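Local coordinates for DegV domain-containing protein spr0652 (Streptococcus pneumoniae, PDB 6CNG), which binds a long-chain fatty acid, here linoleic acid, and may take part in lipid transport or fatty acid metabolism, at residues W23-A27 against R93-G97; T131-V135 against F162-V166; D61-I67 against T281-S286. All coordinates share one frame; numbering follows the deposited sequence.

Contact 1 of 3, residues W23-A27 against R93-G97; sequences WKIIA and RAFEG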
# COMPACT_ATOMS: atom_id res chain seq x y z
N TRP A 23 -0.49 22.57 0.34
CA TRP A 23 -1.06 21.24 0.30
C TRP A 23 -0.08 20.22 0.86
O TRP A 23 1.13 20.29 0.61
CB TRP A 23 -1.35 20.81 -1.13
CG TRP A 23 -2.17 21.72 -1.90
CD1 TRP A 23 -1.79 22.88 -2.45
CD2 TRP A 23 -3.53 21.53 -2.25
NE1 TRP A 23 -2.83 23.45 -3.12
CE2 TRP A 23 -3.92 22.63 -3.00
CE3 TRP A 23 -4.46 20.54 -1.98
CZ2 TRP A 23 -5.17 22.77 -3.50
CZ3 TRP A 23 -5.71 20.68 -2.48
CH2 TRP A 23 -6.05 21.77 -3.24
N LYS A 24 -0.60 19.26 1.61
CA LYS A 24 0.18 18.11 2.03
C LYS A 24 -0.58 16.84 1.68
O LYS A 24 -1.79 16.74 1.89
CB LYS A 24 0.49 18.14 3.53
CG LYS A 24 1.92 18.45 3.84
CD LYS A 24 2.21 18.55 5.33
CE LYS A 24 3.66 18.92 5.61
NZ LYS A 24 4.05 18.94 7.07
N ILE A 25 0.14 15.88 1.11
CA ILE A 25 -0.33 14.51 0.96
C ILE A 25 0.43 13.68 1.97
O ILE A 25 1.66 13.58 1.91
CB ILE A 25 -0.11 13.99 -0.47
CG1 ILE A 25 -0.90 14.82 -1.47
CG2 ILE A 25 -0.52 12.53 -0.55
CD1 ILE A 25 -0.53 14.53 -2.91
N ILE A 26 -0.30 13.08 2.90
CA ILE A 26 0.26 12.27 3.98
C ILE A 26 -0.17 10.83 3.76
O ILE A 26 -1.31 10.57 3.36
CB ILE A 26 -0.20 12.77 5.36
CG1 ILE A 26 -0.05 14.27 5.46
CG2 ILE A 26 0.60 12.08 6.44
CD1 ILE A 26 -0.53 14.86 6.75
N ALA A 27 0.74 9.91 3.97
CA ALA A 27 0.41 8.50 3.89
C ALA A 27 1.19 7.75 4.95
O ALA A 27 2.25 8.18 5.36
CB ALA A 27 0.75 7.91 2.51
N ARG A 93 1.88 15.82 14.12
CA ARG A 93 3.14 16.41 13.68
C ARG A 93 3.15 16.63 12.18
O ARG A 93 3.65 17.65 11.69
CB ARG A 93 4.29 15.46 14.01
CG ARG A 93 4.71 15.39 15.44
CD ARG A 93 6.19 14.96 15.53
NE ARG A 93 6.66 14.13 14.41
CZ ARG A 93 7.39 14.57 13.38
NH1 ARG A 93 7.77 15.85 13.29
NH2 ARG A 93 7.76 13.72 12.43
N ALA A 94 2.69 15.64 11.44
CA ALA A 94 2.76 15.68 9.99
C ALA A 94 1.86 16.75 9.39
O ALA A 94 2.10 17.19 8.27
CB ALA A 94 2.39 14.31 9.45
N PHE A 95 0.84 17.18 10.11
CA PHE A 95 -0.07 18.16 9.59
C PHE A 95 0.54 19.55 9.48
O PHE A 95 0.04 20.37 8.71
CB PHE A 95 -1.30 18.24 10.48
CG PHE A 95 -2.16 17.02 10.46
CD1 PHE A 95 -2.16 16.15 9.40
CD2 PHE A 95 -3.00 16.78 11.50
CE1 PHE A 95 -2.96 15.08 9.40
CE2 PHE A 95 -3.80 15.70 11.50
CZ PHE A 95 -3.79 14.85 10.45
N GLU A 96 1.59 19.85 10.24
CA GLU A 96 2.02 21.23 10.41
C GLU A 96 2.48 21.87 9.10
O GLU A 96 3.14 21.25 8.27
CB GLU A 96 3.15 21.30 11.43
CG GLU A 96 3.41 22.74 11.84
CD GLU A 96 4.81 22.99 12.36
OE1 GLU A 96 5.03 24.08 12.91
OE2 GLU A 96 5.69 22.11 12.20
N GLY A 97 2.14 23.15 8.93
CA GLY A 97 2.58 23.91 7.78
C GLY A 97 1.78 23.73 6.51
O GLY A 97 2.28 24.05 5.42

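Contact 2 of 3, residues T131-V135 against F162-V166; sequences TKIHV and FEEVV. With GOL (glycerol), chain F.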
# COMPACT_ATOMS: atom_id res chain seq x y z
N THR A 131 -8.16 25.02 8.49
CA THR A 131 -7.48 23.91 7.83
C THR A 131 -8.52 22.93 7.32
O THR A 131 -9.56 22.72 7.95
CB THR A 131 -6.54 23.20 8.82
OG1 THR A 131 -5.58 24.13 9.35
CG2 THR A 131 -5.80 22.03 8.15
N LYS A 132 -8.23 22.34 6.16
CA LYS A 132 -9.08 21.31 5.58
C LYS A 132 -8.32 20.00 5.51
O LYS A 132 -7.16 19.98 5.06
CB LYS A 132 -9.56 21.71 4.18
CG LYS A 132 -10.43 22.94 4.17
CD LYS A 132 -10.71 23.38 2.74
CE LYS A 132 -11.83 24.40 2.65
NZ LYS A 132 -11.97 24.89 1.28
N ILE A 133 -8.97 18.92 5.92
CA ILE A 133 -8.32 17.61 6.02
C ILE A 133 -9.32 16.55 5.56
O ILE A 133 -10.47 16.53 5.99
CB ILE A 133 -7.85 17.31 7.46
CG1 ILE A 133 -6.85 18.36 7.98
CG2 ILE A 133 -7.18 15.98 7.51
CD1 ILE A 133 -6.74 18.42 9.48
N HIS A 134 -8.87 15.68 4.66
CA HIS A 134 -9.66 14.56 4.19
C HIS A 134 -8.87 13.28 4.40
O HIS A 134 -7.80 13.10 3.81
CB HIS A 134 -9.99 14.73 2.71
CG HIS A 134 -10.83 13.63 2.14
ND1 HIS A 134 -12.16 13.48 2.43
CD2 HIS A 134 -10.52 12.64 1.27
CE1 HIS A 134 -12.64 12.45 1.78
NE2 HIS A 134 -11.66 11.91 1.06
N VAL A 135 -9.43 12.38 5.21
CA VAL A 135 -8.82 11.10 5.54
C VAL A 135 -9.42 10.04 4.64
O VAL A 135 -10.65 9.87 4.59
CB VAL A 135 -9.04 10.73 7.01
CG1 VAL A 135 -8.29 9.47 7.33
CG2 VAL A 135 -8.63 11.86 7.94
N PHE A 162 -9.83 22.15 -2.94
CA PHE A 162 -9.82 21.06 -1.99
C PHE A 162 -11.04 20.18 -2.20
O PHE A 162 -10.93 18.96 -2.29
CB PHE A 162 -9.75 21.60 -0.55
CG PHE A 162 -9.85 20.53 0.48
CD1 PHE A 162 -11.08 20.14 0.96
CD2 PHE A 162 -8.73 19.88 0.93
CE1 PHE A 162 -11.19 19.14 1.87
CE2 PHE A 162 -8.85 18.87 1.85
CZ PHE A 162 -10.07 18.51 2.31
N GLU A 163 -12.22 20.79 -2.31
CA GLU A 163 -13.43 19.98 -2.37
C GLU A 163 -13.55 19.30 -3.71
O GLU A 163 -14.08 18.19 -3.80
CB GLU A 163 -14.66 20.82 -2.02
CG GLU A 163 -14.99 20.84 -0.51
CD GLU A 163 -14.42 22.04 0.25
OE1 GLU A 163 -13.88 22.94 -0.42
OE2 GLU A 163 -14.50 22.08 1.51
N GLU A 164 -13.04 19.92 -4.77
CA GLU A 164 -12.96 19.24 -6.05
C GLU A 164 -12.07 18.00 -5.95
O GLU A 164 -12.41 16.95 -6.49
CB GLU A 164 -12.48 20.21 -7.15
CG GLU A 164 -13.52 21.24 -7.60
CD GLU A 164 -12.99 22.29 -8.59
OE1 GLU A 164 -11.77 22.48 -8.69
OE2 GLU A 164 -13.79 22.95 -9.28
N VAL A 165 -10.97 18.09 -5.20
CA VAL A 165 -10.06 16.95 -5.10
C VAL A 165 -10.70 15.82 -4.32
O VAL A 165 -10.61 14.66 -4.70
CB VAL A 165 -8.70 17.37 -4.53
CG1 VAL A 165 -7.84 16.16 -4.32
CG2 VAL A 165 -8.00 18.32 -5.44
N VAL A 166 -11.35 16.14 -3.20
CA VAL A 166 -12.07 15.12 -2.44
C VAL A 166 -13.04 14.36 -3.34
O VAL A 166 -13.11 13.13 -3.31
CB VAL A 166 -12.81 15.77 -1.25
CG1 VAL A 166 -13.65 14.74 -0.54
CG2 VAL A 166 -11.84 16.47 -0.32
C1 GOL F . -12.92 19.61 6.90
O1 GOL F . -13.88 18.67 7.34
C2 GOL F . -12.80 19.45 5.37
O2 GOL F . -13.16 18.16 4.96
C3 GOL F . -13.71 20.55 4.76
O3 GOL F . -13.90 20.24 3.41

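Contact 3 of 3, residues D61-I67 against T281-S286; sequences DDASLDI and TSGLCS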
# COMPACT_ATOMS: atom_id res chain seq x y z
N ASP A 61 9.81 2.37 10.15
CA ASP A 61 9.71 2.23 8.70
C ASP A 61 9.67 3.59 8.04
O ASP A 61 8.67 4.01 7.44
CB ASP A 61 8.48 1.41 8.33
CG ASP A 61 8.44 1.00 6.84
OD1 ASP A 61 9.46 1.08 6.13
OD2 ASP A 61 7.36 0.60 6.37
N ASP A 62 10.78 4.29 8.16
CA ASP A 62 11.05 5.51 7.43
C ASP A 62 12.18 5.22 6.44
O ASP A 62 12.70 4.11 6.36
CB ASP A 62 11.32 6.67 8.38
CG ASP A 62 12.58 6.52 9.13
OD1 ASP A 62 13.49 5.86 8.60
OD2 ASP A 62 12.68 7.09 10.24
N ALA A 63 12.56 6.24 5.67
CA ALA A 63 13.53 6.02 4.61
C ALA A 63 14.93 5.71 5.12
O ALA A 63 15.76 5.24 4.33
CB ALA A 63 13.57 7.22 3.68
N SER A 64 15.21 5.99 6.40
CA SER A 64 16.44 5.56 7.05
C SER A 64 16.55 4.04 7.19
O SER A 64 17.66 3.51 7.35
CB SER A 64 16.53 6.19 8.44
OG SER A 64 16.05 7.53 8.46
N LEU A 65 15.43 3.31 7.11
CA LEU A 65 15.42 1.91 7.47
C LEU A 65 16.18 1.08 6.45
O LEU A 65 15.91 1.14 5.24
CB LEU A 65 13.99 1.39 7.58
CG LEU A 65 13.87 -0.07 8.07
CD1 LEU A 65 14.37 -0.20 9.51
CD2 LEU A 65 12.49 -0.59 7.95
N ASP A 66 17.13 0.27 6.95
CA ASP A 66 17.72 -0.79 6.15
C ASP A 66 16.71 -1.91 6.14
O ASP A 66 16.60 -2.68 7.10
CB ASP A 66 19.03 -1.27 6.77
CG ASP A 66 19.82 -2.16 5.84
OD1 ASP A 66 19.28 -2.61 4.81
OD2 ASP A 66 21.00 -2.39 6.12
N ILE A 67 15.93 -2.00 5.06
CA ILE A 67 14.89 -3.01 5.00
C ILE A 67 15.51 -4.40 4.99
O ILE A 67 14.99 -5.32 5.62
CB ILE A 67 13.97 -2.79 3.79
CG1 ILE A 67 13.31 -1.43 3.86
CG2 ILE A 67 12.91 -3.82 3.77
CD1 ILE A 67 12.64 -1.02 2.58
N THR A 281 8.96 -2.66 -2.07
CA THR A 281 8.07 -2.52 -0.94
C THR A 281 8.72 -1.74 0.20
O THR A 281 9.94 -1.72 0.37
CB THR A 281 7.70 -3.91 -0.44
OG1 THR A 281 8.84 -4.76 -0.51
CG2 THR A 281 6.64 -4.50 -1.30
N SER A 282 7.86 -1.11 1.01
CA SER A 282 8.27 -0.50 2.26
C SER A 282 8.65 -1.58 3.27
O SER A 282 8.52 -2.78 3.03
CB SER A 282 7.12 0.33 2.83
OG SER A 282 6.00 -0.44 3.14
N GLY A 283 9.14 -1.14 4.42
CA GLY A 283 9.45 -2.07 5.48
C GLY A 283 8.23 -2.83 5.94
O GLY A 283 8.27 -4.05 6.10
N LEU A 284 7.12 -2.13 6.10
CA LEU A 284 5.88 -2.76 6.51
C LEU A 284 5.40 -3.71 5.45
O LEU A 284 5.03 -4.85 5.74
CB LEU A 284 4.86 -1.65 6.71
CG LEU A 284 3.53 -2.07 7.30
CD1 LEU A 284 2.64 -2.64 6.23
CD2 LEU A 284 3.76 -3.06 8.43
N CYS A 285 5.35 -3.26 4.22
CA CYS A 285 4.85 -4.13 3.18
C CYS A 285 5.80 -5.29 2.94
O CYS A 285 5.34 -6.39 2.64
CB CYS A 285 4.60 -3.33 1.92
SG CYS A 285 3.20 -2.19 2.08
N SER A 286 7.10 -5.08 3.07
CA SER A 286 8.03 -6.20 2.97
C SER A 286 7.77 -7.21 4.07
O SER A 286 7.81 -8.41 3.84
CB SER A 286 9.48 -5.71 3.04
OG SER A 286 9.72 -4.70 2.09

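Contact 1 of 3, residues W23-A27 against R93-G97
K24 reaches from strand 23-28 to the end of helix 88-95 and spends its ammonium group on two backbone carbonyls. NZ donates to E96 O at 2.8 Å and to A94 O at 2.9 Å, but the two bonds differ in direction. The donor lies in the carbonyl plane of E96, with a C=O...N angle of 153°, whereas it stands above that of A94, 41° out of the plane. Beside this polar grip, I26 CD1 comes to the rim of the F95 ring, in its plane, 3.4 Å from F95 CD1, and also touches the methyl of A94 (CB, 4.0 Å).

The lysine spans the gap because its chain is fully extended beyond CG. F95 CB starts out away from the strand, yet its ring comes back, CG lying beside the backbone N (chi1 -68°), and meets I26. Farther out, I101 of strand 100-105 packs on both I26 and F95, and Y124 meets the F95 ring edge-to-face.

One carbonyl of the last helical turn, A94, and one of the following loop, E96, are thus both met by the lysine, and its positive charge near A94 O would probably suit the negative end of the helix dipole.

Contact 2 of 3, residues T131-V135 against F162-V166
K132 lies across the F162 ring and ends at E163, so one side chain serves both the apolar and the ionic part of the contact. The CH-pi interactions come first. K132 CB sits 3.6 Å from the centroid of the F162 ring, only 4° off the normal, which puts it squarely over the centre of one face; farther along, K132 CD covers the CG-CD1 side of the ring. The F162 ring extends toward the strand because its CG is anti to the backbone N. One turn later the roles are exchanged: V166 CG1 stands over a face of the H134 imidazole, displaced toward the rim, its closest atom being H134 CE1 at 3.4 Å. Separate from these two pairs is a plain van der Waals contact, H134 CB to F162 CZ at 3.8 Å.

The charged component is a salt bridge with a rather long bond, K132 NZ to E163 OE1 at 3.2 Å. The ammonium meets OE1 on the syn side, 16° out of the carboxylate plane, and the bend of the E163 chain at chi2 brings the acid back toward the lysine. The other oxygen, E163 OE2, accepts from O3 of a glycerol at 2.7 Å. This molecule, probably from the crystallisation liquor, also gives a weak bond to I133 O.

Helix 162-174 thus packs on strand 132-137 with the two segments almost parallel, 5° apart and 9.9 Å between axes. F102 of the adjoining strand 100-105 stacks on F162 and touches V166, while I133, on the other side of strand 132-137, packs against L125 of helix 113-127.

Contact 3 of 3, residues D61-I67 against T281-S286
The N-capped start of helix 283-289, with S282 as the N-cap, is met by D61 from the loop after strand 57-60, beside the fatty acid pocket of this DegV-family protein. The D61 carboxylate takes the first two N-H groups of the helix, one per oxygen: G283 N donates to OD1 and L284 N to OD2, each at 2.8 Å. Neither approach is ideal. OD1 is met on its syn side but 34° out of the carboxylate plane, and OD2 from well above it, 62° out. With CG anti to its backbone N (chi1 -170°), D61 extends straight at the helix start.

S282 OG makes the capping bond, accepting from C285 N, and is also hydrogen-bonded to S29 O. The G283 backbone lies close against the carboxylate. The acid has further partners, a salt bridge from OD1 to R34 and a hydrogen bond between OD2 and S29 OG, which would probably favour the ionised form and limit its rotation. L284, whose N-H is held here, turns its side chain to about 4 Å from the bound linoleic acid.

Alongside these bonds, methyl groups of I67 make van der Waals contact: CD1 with T281 O at 3.6 Å, and CG2 with S286 OG at 3.7 Å.

Contacts 1 and 3 are both largely buried, and both meet polar backbone groups at a helix end with a charged side chain, of opposite sign: a lysine at the C-terminal end in contact 1, an aspartate at the N-terminal end in contact 3. Contact 2, partly exposed, packs a helix flank on a strand through CH-pi contacts edged by a salt bridge. Contacts 1 and 2 involve strands of the same sheet and meet where W23 CH2 packs on F162 N at 3.8 Å. Contact 3 stands apart, its centre about 20 Å from that of contact 1 and about 28 Å from that of contact 2, and is the one beside the lipid.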